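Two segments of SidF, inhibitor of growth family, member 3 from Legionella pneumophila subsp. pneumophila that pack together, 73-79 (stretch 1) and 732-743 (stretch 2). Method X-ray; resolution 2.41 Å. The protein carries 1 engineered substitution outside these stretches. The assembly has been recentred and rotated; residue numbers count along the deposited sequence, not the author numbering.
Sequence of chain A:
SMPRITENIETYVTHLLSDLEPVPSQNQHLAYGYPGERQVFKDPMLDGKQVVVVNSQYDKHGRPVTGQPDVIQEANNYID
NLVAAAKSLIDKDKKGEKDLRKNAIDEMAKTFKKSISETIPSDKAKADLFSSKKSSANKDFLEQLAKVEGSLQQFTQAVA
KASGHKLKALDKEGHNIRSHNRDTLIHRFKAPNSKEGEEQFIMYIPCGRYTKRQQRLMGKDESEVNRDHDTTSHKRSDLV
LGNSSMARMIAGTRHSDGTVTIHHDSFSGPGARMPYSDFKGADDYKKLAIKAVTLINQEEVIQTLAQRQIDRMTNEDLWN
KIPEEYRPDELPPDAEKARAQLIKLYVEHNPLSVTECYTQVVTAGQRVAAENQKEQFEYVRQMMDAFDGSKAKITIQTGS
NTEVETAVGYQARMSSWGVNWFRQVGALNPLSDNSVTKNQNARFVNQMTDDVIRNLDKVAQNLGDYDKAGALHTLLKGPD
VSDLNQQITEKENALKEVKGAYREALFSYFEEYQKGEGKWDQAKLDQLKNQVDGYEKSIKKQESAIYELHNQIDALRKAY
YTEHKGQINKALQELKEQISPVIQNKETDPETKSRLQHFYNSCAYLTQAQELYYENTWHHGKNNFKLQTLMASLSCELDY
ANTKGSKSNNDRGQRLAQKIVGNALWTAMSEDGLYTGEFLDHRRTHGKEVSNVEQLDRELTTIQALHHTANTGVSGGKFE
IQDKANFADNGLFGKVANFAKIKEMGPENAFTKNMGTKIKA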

# COMPACT_ATOMS: atom_id res chain seq x y z
N GLN A 73 8.21 15.42 -21.70
CA GLN A 73 8.95 14.69 -20.69
C GLN A 73 8.52 13.24 -20.63
O GLN A 73 9.38 12.38 -20.56
N GLU A 74 7.22 12.96 -20.69
CA GLU A 74 6.75 11.59 -20.57
C GLU A 74 7.16 10.80 -21.81
O GLU A 74 7.50 9.63 -21.72
N ALA A 75 7.07 11.44 -22.96
CA ALA A 75 7.60 10.87 -24.19
C ALA A 75 9.08 10.51 -24.07
O ALA A 75 9.46 9.41 -24.44
N ASN A 76 9.90 11.42 -23.52
CA ASN A 76 11.31 11.09 -23.27
C ASN A 76 11.48 9.93 -22.32
O ASN A 76 12.29 9.07 -22.61
N ASN A 77 10.73 9.89 -21.22
CA ASN A 77 10.76 8.76 -20.28
C ASN A 77 10.41 7.44 -20.95
O ASN A 77 11.11 6.44 -20.85
N TYR A 78 9.30 7.45 -21.64
CA TYR A 78 8.92 6.33 -22.44
C TYR A 78 9.96 5.93 -23.41
O TYR A 78 10.25 4.78 -23.44
N ILE A 79 10.53 6.86 -24.20
CA ILE A 79 11.54 6.45 -25.16
C ILE A 79 12.73 5.74 -24.44
O ILE A 79 13.09 4.62 -24.78
N LEU A 732 -5.81 13.90 -15.20
CA LEU A 732 -5.01 13.89 -16.44
C LEU A 732 -3.74 13.03 -16.46
O LEU A 732 -3.24 12.65 -17.55
N PHE A 733 -3.15 12.78 -15.29
CA PHE A 733 -2.10 11.77 -15.21
C PHE A 733 -2.56 10.41 -15.73
O PHE A 733 -1.72 9.64 -16.20
N GLY A 734 -3.88 10.13 -15.71
CA GLY A 734 -4.40 8.87 -16.28
C GLY A 734 -4.12 8.68 -17.76
O GLY A 734 -3.75 7.59 -18.20
N LYS A 735 -4.23 9.76 -18.52
CA LYS A 735 -3.96 9.75 -19.97
C LYS A 735 -2.50 9.53 -20.28
O LYS A 735 -2.18 8.93 -21.27
N VAL A 736 -1.61 10.00 -19.44
CA VAL A 736 -0.23 9.66 -19.64
C VAL A 736 -0.02 8.19 -19.31
O VAL A 736 0.71 7.48 -20.03
N ALA A 737 -0.62 7.73 -18.22
CA ALA A 737 -0.54 6.29 -17.87
C ALA A 737 -0.84 5.40 -19.06
O ALA A 737 -0.17 4.38 -19.25
N ASN A 738 -1.83 5.75 -19.88
CA ASN A 738 -2.01 4.98 -21.13
C ASN A 738 -0.75 4.60 -21.86
O ASN A 738 -0.68 3.51 -22.37
N PHE A 739 0.24 5.48 -21.91
CA PHE A 739 1.46 5.20 -22.65
C PHE A 739 1.99 3.81 -22.35
O PHE A 739 2.49 3.13 -23.24
N ALA A 740 1.89 3.39 -21.10
CA ALA A 740 2.38 2.09 -20.66
C ALA A 740 1.66 0.95 -21.35
O ALA A 740 2.24 -0.08 -21.66
N LYS A 741 0.36 1.11 -21.53
CA LYS A 741 -0.48 0.12 -22.18
C LYS A 741 -0.20 -0.17 -23.66
O LYS A 741 -0.31 -1.31 -24.09
N ILE A 742 0.13 0.85 -24.44
CA ILE A 742 0.01 0.77 -25.89
C ILE A 742 0.78 -0.37 -26.55
O ILE A 742 1.91 -0.68 -26.18
N LYS A 743 0.13 -0.99 -27.52
CA LYS A 743 0.64 -2.20 -28.15
C LYS A 743 0.39 -2.21 -29.65
O LYS A 743 -0.39 -3.02 -30.14

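Which side chains build the contact between these two stretches, which lie more than 650 residues apart in the chain? The two helices run in nearly the same direction, 21° apart, with axes 10.7 Å from each other at closest approach, and a modest 294 Å² is buried between them. From stretch 1, Glu-74 and Tyr-78 point toward the partner; they are four residues apart, about one helical turn, and so share a side of the helix. From stretch 2, Val-736, Phe-739 and Ile-742 answer them at intervals of three. Gln-73, Asn-76, Asn-77 and Ile-79 lie out of reach of stretch 2, whereas Ala-75 sits sideways and only borders the contact.

How does an acidic residue fit into such an apolar place? Glu-74 takes chi1 and chi2 both near m (-61° and -66°), a folded shape that lays its methylene groups against stretch 2. Its CG lies 3.5 Å from CG1 of Val-736, and its CB lies 4.1 Å from CE2 of Phe-739; the carboxylate end also lies against the valine, with Glu-74 OE1 3.6 Å from Val-736 CG1. Val-736, with chi1 at 170° (t), turns both methyls to Glu-74, CG1 being the nearer. The carboxylate has no hydrogen bond to stretch 2, yet both of its oxygens are hydrogen-bonded elsewhere in the structure. Glu-74 OE2, already satisfied there, also lies at the edge of the Phe-733 ring, 3.9 Å from Phe-733 CE1, where the polarised C-H rim suits an oxygen better than the ring face would. Phe-733 starts out sideways, and its chi1 of -93° falls between the usual wells; even so, the end of its ring comes nearer to stretch 1.

What does Phe-739 do at the middle of the contact? With chi1 at -75° (m) and chi2 at 3°, its ring reaches the first turn of stretch 1. CE2 of Phe-739 is the atom nearest both Glu-74 and Ala-75, at 4.4 Å from the backbone N of Ala-75, which lies near the ring plane at its edge. The base of the same residue meets Tyr-78: CB of Phe-739 is 4.3 Å from CD1 of Tyr-78. One side chain thus spans two successive inward-pointing positions of the opposing helix.

Why does Tyr-78 extend as it does? Its chi1 of -172° (t), with chi2 at 86°, carries the ring out over the later part of stretch 2. Tyr-78 CE1 lies 3.5 Å from the backbone O of Phe-739, approached obliquely. Farther along, Tyr-78 OH is 4.0 Å from CG1 of Ile-742, and Tyr-78 CZ is 4.4 Å from CD1 of the same residue. Ile-742, beyond the helix, has chi1 at 65° (p) and chi2 at -160° (t), which set CG1 and CD1 beside the tyrosine. No hydrogen bond crosses between the stretches, so the contact rests on close packing.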

# COMPACT_ATOMS: atom_id res chain seq x y z
CB GLN A 73 8.86 15.34 -19.31
CG GLN A 73 9.38 16.76 -19.29
CD GLN A 73 10.83 16.81 -19.65
OE1 GLN A 73 11.65 16.10 -19.03
NE2 GLN A 73 11.18 17.62 -20.66
CB GLU A 74 5.21 11.54 -20.42
CG GLU A 74 4.69 12.27 -19.17
CD GLU A 74 5.12 11.60 -17.85
OE1 GLU A 74 5.54 10.42 -17.81
OE2 GLU A 74 5.06 12.28 -16.82
CB ALA A 75 7.38 11.80 -25.33
CB ASN A 76 12.08 12.26 -22.72
CG ASN A 76 12.32 13.36 -23.73
OD1 ASN A 76 11.97 13.26 -24.89
ND2 ASN A 76 12.85 14.45 -23.26
CB ASN A 77 9.79 8.99 -19.12
CG ASN A 77 10.25 10.11 -18.23
OD1 ASN A 77 11.42 10.49 -18.28
ND2 ASN A 77 9.34 10.65 -17.43
CB TYR A 78 7.65 6.60 -23.22
CG TYR A 78 7.17 5.35 -23.90
CD1 TYR A 78 6.38 4.45 -23.23
CD2 TYR A 78 7.55 5.05 -25.20
CE1 TYR A 78 5.93 3.31 -23.87
CE2 TYR A 78 7.10 3.93 -25.82
CZ TYR A 78 6.30 3.07 -25.12
OH TYR A 78 5.84 1.94 -25.73
CB ILE A 79 12.11 7.62 -25.97
CG1 ILE A 79 11.05 8.50 -26.68
CG2 ILE A 79 13.17 7.16 -26.93
CD1 ILE A 79 10.26 7.89 -27.77
CB LEU A 732 -4.68 15.32 -16.90
CG LEU A 732 -5.88 16.01 -17.57
CD1 LEU A 732 -5.47 17.40 -18.04
CD2 LEU A 732 -6.37 15.16 -18.74
CB PHE A 733 -1.41 11.70 -13.81
CG PHE A 733 -0.16 12.57 -13.72
CD1 PHE A 733 0.86 12.41 -14.64
CD2 PHE A 733 -0.02 13.52 -12.73
CE1 PHE A 733 2.02 13.18 -14.58
CE2 PHE A 733 1.15 14.30 -12.65
CZ PHE A 733 2.17 14.13 -13.59
CB LYS A 735 -4.39 11.08 -20.64
CG LYS A 735 -5.74 11.63 -20.27
CD LYS A 735 -6.87 10.76 -20.82
CE LYS A 735 -8.16 11.03 -20.01
NZ LYS A 735 -9.19 9.95 -20.21
CB VAL A 736 0.65 10.51 -18.73
CG1 VAL A 736 2.06 9.96 -18.77
CG2 VAL A 736 0.67 11.92 -19.25
CB ALA A 737 -1.48 5.91 -16.71
CB ASN A 738 -2.99 5.68 -22.05
CG ASN A 738 -4.39 5.66 -21.46
OD1 ASN A 738 -4.73 4.72 -20.72
ND2 ASN A 738 -5.19 6.69 -21.73
CB PHE A 739 2.53 6.23 -22.34
CG PHE A 739 2.31 7.56 -23.00
CD1 PHE A 739 1.18 7.79 -23.74
CD2 PHE A 739 3.24 8.57 -22.86
CE1 PHE A 739 0.97 9.01 -24.34
CE2 PHE A 739 3.04 9.79 -23.45
CZ PHE A 739 1.90 10.01 -24.20
CB ALA A 740 2.27 1.97 -19.16
CB LYS A 741 -1.96 0.44 -21.97
CG LYS A 741 -2.47 0.05 -20.60
CD LYS A 741 -3.68 0.88 -20.21
CE LYS A 741 -4.82 0.66 -21.18
NZ LYS A 741 -4.86 1.70 -22.25
CB ILE A 742 0.42 2.09 -26.59
CG1 ILE A 742 1.91 2.36 -26.38
CG2 ILE A 742 -0.42 3.25 -26.10
CD1 ILE A 742 2.28 3.81 -26.61
CB LYS A 743 -0.03 -3.42 -27.52
CG LYS A 743 -1.05 -3.08 -26.45
CD LYS A 743 -0.51 -3.42 -25.07
CE LYS A 743 1.00 -3.58 -25.10
NZ LYS A 743 1.48 -4.62 -24.16